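Magnesium transporter MgtE (Enterococcus faecalis, PDB 2OUX) probably transports magnesium ions across the cell membrane as a homodimer, and is represented here by its cytosolic part, an N domain followed by paired CBS domains. Local coordinates at residues N74-M77 and K78-L81; A152-T155 and V156-M160. One frame throughout, in Å; residues are numbered along the deposited sequence.

How the contacts relate
Both contacts are local ones in which a loop turns into a helix, and each is partly buried. They hold different elements, on opposite sides of the chain's centre, with their own centres about 44 Å apart. Contact 1 starts helix 79-83 of the N domain and is chiefly a matter of packing: the buried M77 and Y80 meet in a Met-aromatic pair, and the partly exposed N76 lies over one face of the ring. Contact 2 starts helix 156-166 of the first CBS domain and is mainly polar. T155 caps the helix, Q154 reaches from the loop to S158 in the first turn, and V156 and A159 form its buried side.

Contact 1. Residues N74-M77 and K78-L81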
loop_
_atom_site.group_PDB
_atom_site.type_symbol
_atom_site.label_atom_id
_atom_site.label_comp_id
_atom_site.label_asym_id
_atom_site.label_seq_id
_atom_site.Cartn_x
_atom_site.Cartn_y
_atom_site.Cartn_z
ATOM N N ASN A 74 5.781 -23.089 -5.194
ATOM C CA ASN A 74 5.922 -23.449 -6.605
ATOM C C ASN A 74 6.073 -24.962 -6.689
ATOM O O ASN A 74 5.312 -25.652 -7.370
ATOM C CB ASN A 74 7.194 -22.799 -7.141
ATOM C CG ASN A 74 7.321 -22.882 -8.653
ATOM O OD1 ASN A 74 6.611 -22.197 -9.386
ATOM N ND2 ASN A 74 8.241 -23.716 -9.124
ATOM N N GLU A 75 7.096 -25.436 -5.983
ATOM C CA GLU A 75 7.465 -26.838 -5.847
ATOM C C GLU A 75 8.600 -27.228 -6.763
ATOM O O GLU A 75 9.272 -28.241 -6.523
ATOM C CB GLU A 75 6.264 -27.772 -6.035
ATOM C CG GLU A 75 6.418 -29.064 -5.220
ATOM C CD GLU A 75 5.110 -29.788 -5.016
ATOM O OE1 GLU A 75 4.473 -30.117 -6.036
ATOM O OE2 GLU A 75 4.723 -30.027 -3.846
ATOM N N ASN A 76 8.826 -26.425 -7.803
ATOM C CA ASN A 76 9.935 -26.720 -8.683
ATOM C C ASN A 76 11.121 -26.033 -8.031
ATOM O O ASN A 76 12.201 -25.932 -8.631
ATOM C CB ASN A 76 9.735 -26.219 -10.126
ATOM C CG ASN A 76 10.792 -26.791 -11.075
ATOM O OD1 ASN A 76 10.846 -28.004 -11.302
ATOM N ND2 ASN A 76 11.655 -25.928 -11.599
HETATM N N MSE A 77 10.921 -25.574 -6.787
HETATM C CA MSE A 77 12.013 -24.942 -6.052
HETATM C C MSE A 77 12.912 -26.138 -5.859
HETATM O O MSE A 77 12.948 -27.018 -6.716
HETATM C CB MSE A 77 11.589 -24.376 -4.679
HETATM C CG MSE A 77 10.614 -23.188 -4.701
HETATM SE SE MSE A 77 11.325 -21.510 -5.379
HETATM C CE MSE A 77 10.044 -21.273 -6.792
ATOM N N LYS A 78 13.617 -26.207 -4.742
ATOM C CA LYS A 78 14.503 -27.339 -4.530
ATOM C C LYS A 78 15.514 -27.427 -5.681
ATOM O O LYS A 78 16.701 -27.139 -5.494
ATOM C CB LYS A 78 13.690 -28.639 -4.445
ATOM C CG LYS A 78 12.873 -28.790 -3.168
ATOM C CD LYS A 78 12.219 -30.166 -3.061
ATOM C CE LYS A 78 11.397 -30.274 -1.783
ATOM N NZ LYS A 78 10.706 -31.585 -1.658
ATOM N N ASP A 79 15.052 -27.828 -6.867
ATOM C CA ASP A 79 15.952 -27.921 -8.008
ATOM C C ASP A 79 16.314 -26.584 -8.659
ATOM O O ASP A 79 17.354 -26.503 -9.317
ATOM C CB ASP A 79 15.440 -28.906 -9.072
ATOM C CG ASP A 79 13.940 -29.046 -9.081
ATOM O OD1 ASP A 79 13.246 -28.013 -9.049
ATOM O OD2 ASP A 79 13.459 -30.199 -9.138
ATOM N N TYR A 80 15.490 -25.541 -8.508
ATOM C CA TYR A 80 15.887 -24.246 -9.077
ATOM C C TYR A 80 17.178 -23.931 -8.345
ATOM O O TYR A 80 18.193 -23.587 -8.946
ATOM C CB TYR A 80 14.899 -23.119 -8.762
ATOM C CG TYR A 80 13.695 -23.014 -9.669
ATOM C CD1 TYR A 80 13.798 -23.246 -11.042
ATOM C CD2 TYR A 80 12.449 -22.643 -9.154
ATOM C CE1 TYR A 80 12.690 -23.106 -11.879
ATOM C CE2 TYR A 80 11.338 -22.499 -9.983
ATOM C CZ TYR A 80 11.464 -22.733 -11.339
ATOM O OH TYR A 80 10.367 -22.587 -12.154
ATOM N N LEU A 81 17.125 -24.068 -7.024
ATOM C CA LEU A 81 18.279 -23.800 -6.185
ATOM C C LEU A 81 19.398 -24.821 -6.389
ATOM O O LEU A 81 20.576 -24.466 -6.375
ATOM C CB LEU A 81 17.865 -23.778 -4.712
ATOM C CG LEU A 81 16.760 -22.808 -4.280
ATOM C CD1 LEU A 81 17.027 -22.400 -2.833
ATOM C CD2 LEU A 81 16.737 -21.567 -5.167
#
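M77 and Y80 form a Met-aromatic contact where the loop of the MgtE N domain enters helix 79-83, with K78 as the N-cap residue. M77 is a selenomethionine. Its CB sits beside the peptide link to K78, and the bond to it from CA points away from the helix start. The chain then leaves with CG turned away from its own carbonyl carbon (chi1 -67°) and bends at chi2 and chi3, which brings its far end back to Y80. SE lies at the ring edge, 5.5 Å from the centroid and 4.1 Å from Y80 CD2. The terminal CE comes closer, 3.6 Å from Y80 CD2, and stays in the ring plane. F67, I70 and L104 also touch this side chain, which passes about 5 Å from that of E72, a magnesium ligand.

A face of the same ring is taken by N76, its amide nearly upright on it with the planes 85° apart. The backbone bonds at the turn are weak or doubtful: Y80 N to M77 O is weak at 3.4 Å, and D79 N to M77 O is modelled too short to trust. K78 extends beyond CG and leads away to a salt bridge between its NZ and D109 OD2. Over the Y80 ring, N76 ND2 stands 3.0 Å above the plane, displaced toward the rim and nearest to Y80 CE1.

Contact 2. Residues A152-T155 and V156-M160; sequences ANQT and VRSAM
Over one face of the R157 guanidinium sits the hydroxyl of T155, with OG1 3.4 Å from R157 NH2 and displaced from the centre of the group; the angle is too poor for a hydrogen bond. The other flat group, the amide of Q154, turns its NE2 to S158 OG. That bond is nearly straight at 176°, but its modelled length of 2.4 Å is too short to be trusted. Q154 is extended, and its CG is drawn tight against S158 CB, 3.3 Å, part of the same doubtful crowding.

T155 is the N-cap of helix 156-166 in the first CBS domain. Its chi1 of 59° folds OG1 back over the helix start, where it accepts from S158 N at 3.1 Å. A159 N donates to T155 O at 2.9 Å. On the buried side V156 packs on L194 and I206, and A159 on I203; further along, M160 meets I195 of the second subunit. T155 thus accepts through both its oxygens: OG1 satisfies the S158 N-H in the first turn and O begins the regular helical bonding, while the R157 guanidinium lies over the capping hydroxyl without bonding to it.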
loop_
_atom_site.group_PDB
_atom_site.type_symbol
_atom_site.label_atom_id
_atom_site.label_comp_id
_atom_site.label_asym_id
_atom_site.label_seq_id
_atom_site.Cartn_x
_atom_site.Cartn_y
_atom_site.Cartn_z
ATOM N N ALA A 152 13.216 10.194 17.653
ATOM C CA ALA A 152 12.399 11.399 17.730
ATOM C C ALA A 152 13.123 12.746 17.613
ATOM O O ALA A 152 12.744 13.572 16.785
ATOM C CB ALA A 152 11.587 11.371 19.016
ATOM N N ASN A 153 14.146 12.970 18.442
ATOM C CA ASN A 153 14.881 14.240 18.450
ATOM C C ASN A 153 15.772 14.444 17.237
ATOM O O ASN A 153 16.949 14.765 17.345
ATOM C CB ASN A 153 15.706 14.363 19.740
ATOM C CG ASN A 153 16.411 15.710 19.864
ATOM O OD1 ASN A 153 17.616 15.823 19.612
ATOM N ND2 ASN A 153 15.658 16.741 20.247
ATOM N N GLN A 154 15.183 14.264 16.068
ATOM C CA GLN A 154 15.882 14.422 14.809
ATOM C C GLN A 154 15.013 15.324 13.939
ATOM O O GLN A 154 13.815 15.457 14.184
ATOM C CB GLN A 154 16.060 13.039 14.186
ATOM C CG GLN A 154 16.447 13.001 12.736
ATOM C CD GLN A 154 16.744 11.585 12.283
ATOM O OE1 GLN A 154 16.049 10.646 12.661
ATOM N NE2 GLN A 154 17.777 11.426 11.471
ATOM N N THR A 155 15.614 15.954 12.937
ATOM C CA THR A 155 14.870 16.827 12.040
ATOM C C THR A 155 14.398 16.043 10.818
ATOM O O THR A 155 14.925 14.967 10.524
ATOM C CB THR A 155 15.745 17.957 11.534
ATOM O OG1 THR A 155 16.872 17.393 10.857
ATOM C CG2 THR A 155 16.217 18.829 12.687
ATOM N N VAL A 156 13.419 16.589 10.096
ATOM C CA VAL A 156 12.913 15.912 8.909
ATOM C C VAL A 156 14.043 15.882 7.883
ATOM O O VAL A 156 14.198 14.914 7.130
ATOM C CB VAL A 156 11.675 16.636 8.306
ATOM C CG1 VAL A 156 10.697 17.024 9.410
ATOM C CG2 VAL A 156 12.109 17.837 7.515
ATOM N N ARG A 157 14.841 16.944 7.868
ATOM C CA ARG A 157 15.969 17.026 6.951
ATOM C C ARG A 157 16.856 15.802 7.152
ATOM O O ARG A 157 17.342 15.201 6.197
ATOM C CB ARG A 157 16.772 18.295 7.230
ATOM C CG ARG A 157 18.097 18.394 6.488
ATOM C CD ARG A 157 18.829 19.680 6.885
ATOM N NE ARG A 157 18.973 19.779 8.338
ATOM C CZ ARG A 157 19.715 18.960 9.082
ATOM N NH1 ARG A 157 20.397 17.974 8.513
ATOM N NH2 ARG A 157 19.764 19.115 10.400
ATOM N N SER A 158 17.055 15.445 8.415
ATOM C CA SER A 158 17.875 14.306 8.789
ATOM C C SER A 158 17.168 12.988 8.451
ATOM O O SER A 158 17.786 12.044 7.963
ATOM C CB SER A 158 18.181 14.388 10.283
ATOM O OG SER A 158 19.050 13.360 10.685
ATOM N N ALA A 159 15.870 12.925 8.715
ATOM C CA ALA A 159 15.097 11.727 8.412
ATOM C C ALA A 159 15.086 11.510 6.897
ATOM O O ALA A 159 15.246 10.384 6.409
ATOM C CB ALA A 159 13.669 11.891 8.933
HETATM N N MSE A 160 14.902 12.603 6.162
HETATM C CA MSE A 160 14.860 12.582 4.705
HETATM C C MSE A 160 16.199 12.199 4.093
HETATM O O MSE A 160 16.263 11.801 2.926
HETATM C CB MSE A 160 14.435 13.949 4.166
HETATM C CG MSE A 160 12.957 14.289 4.357
HETATM SE SE MSE A 160 11.741 13.134 3.347
HETATM C CE MSE A 160 12.819 12.915 1.766
#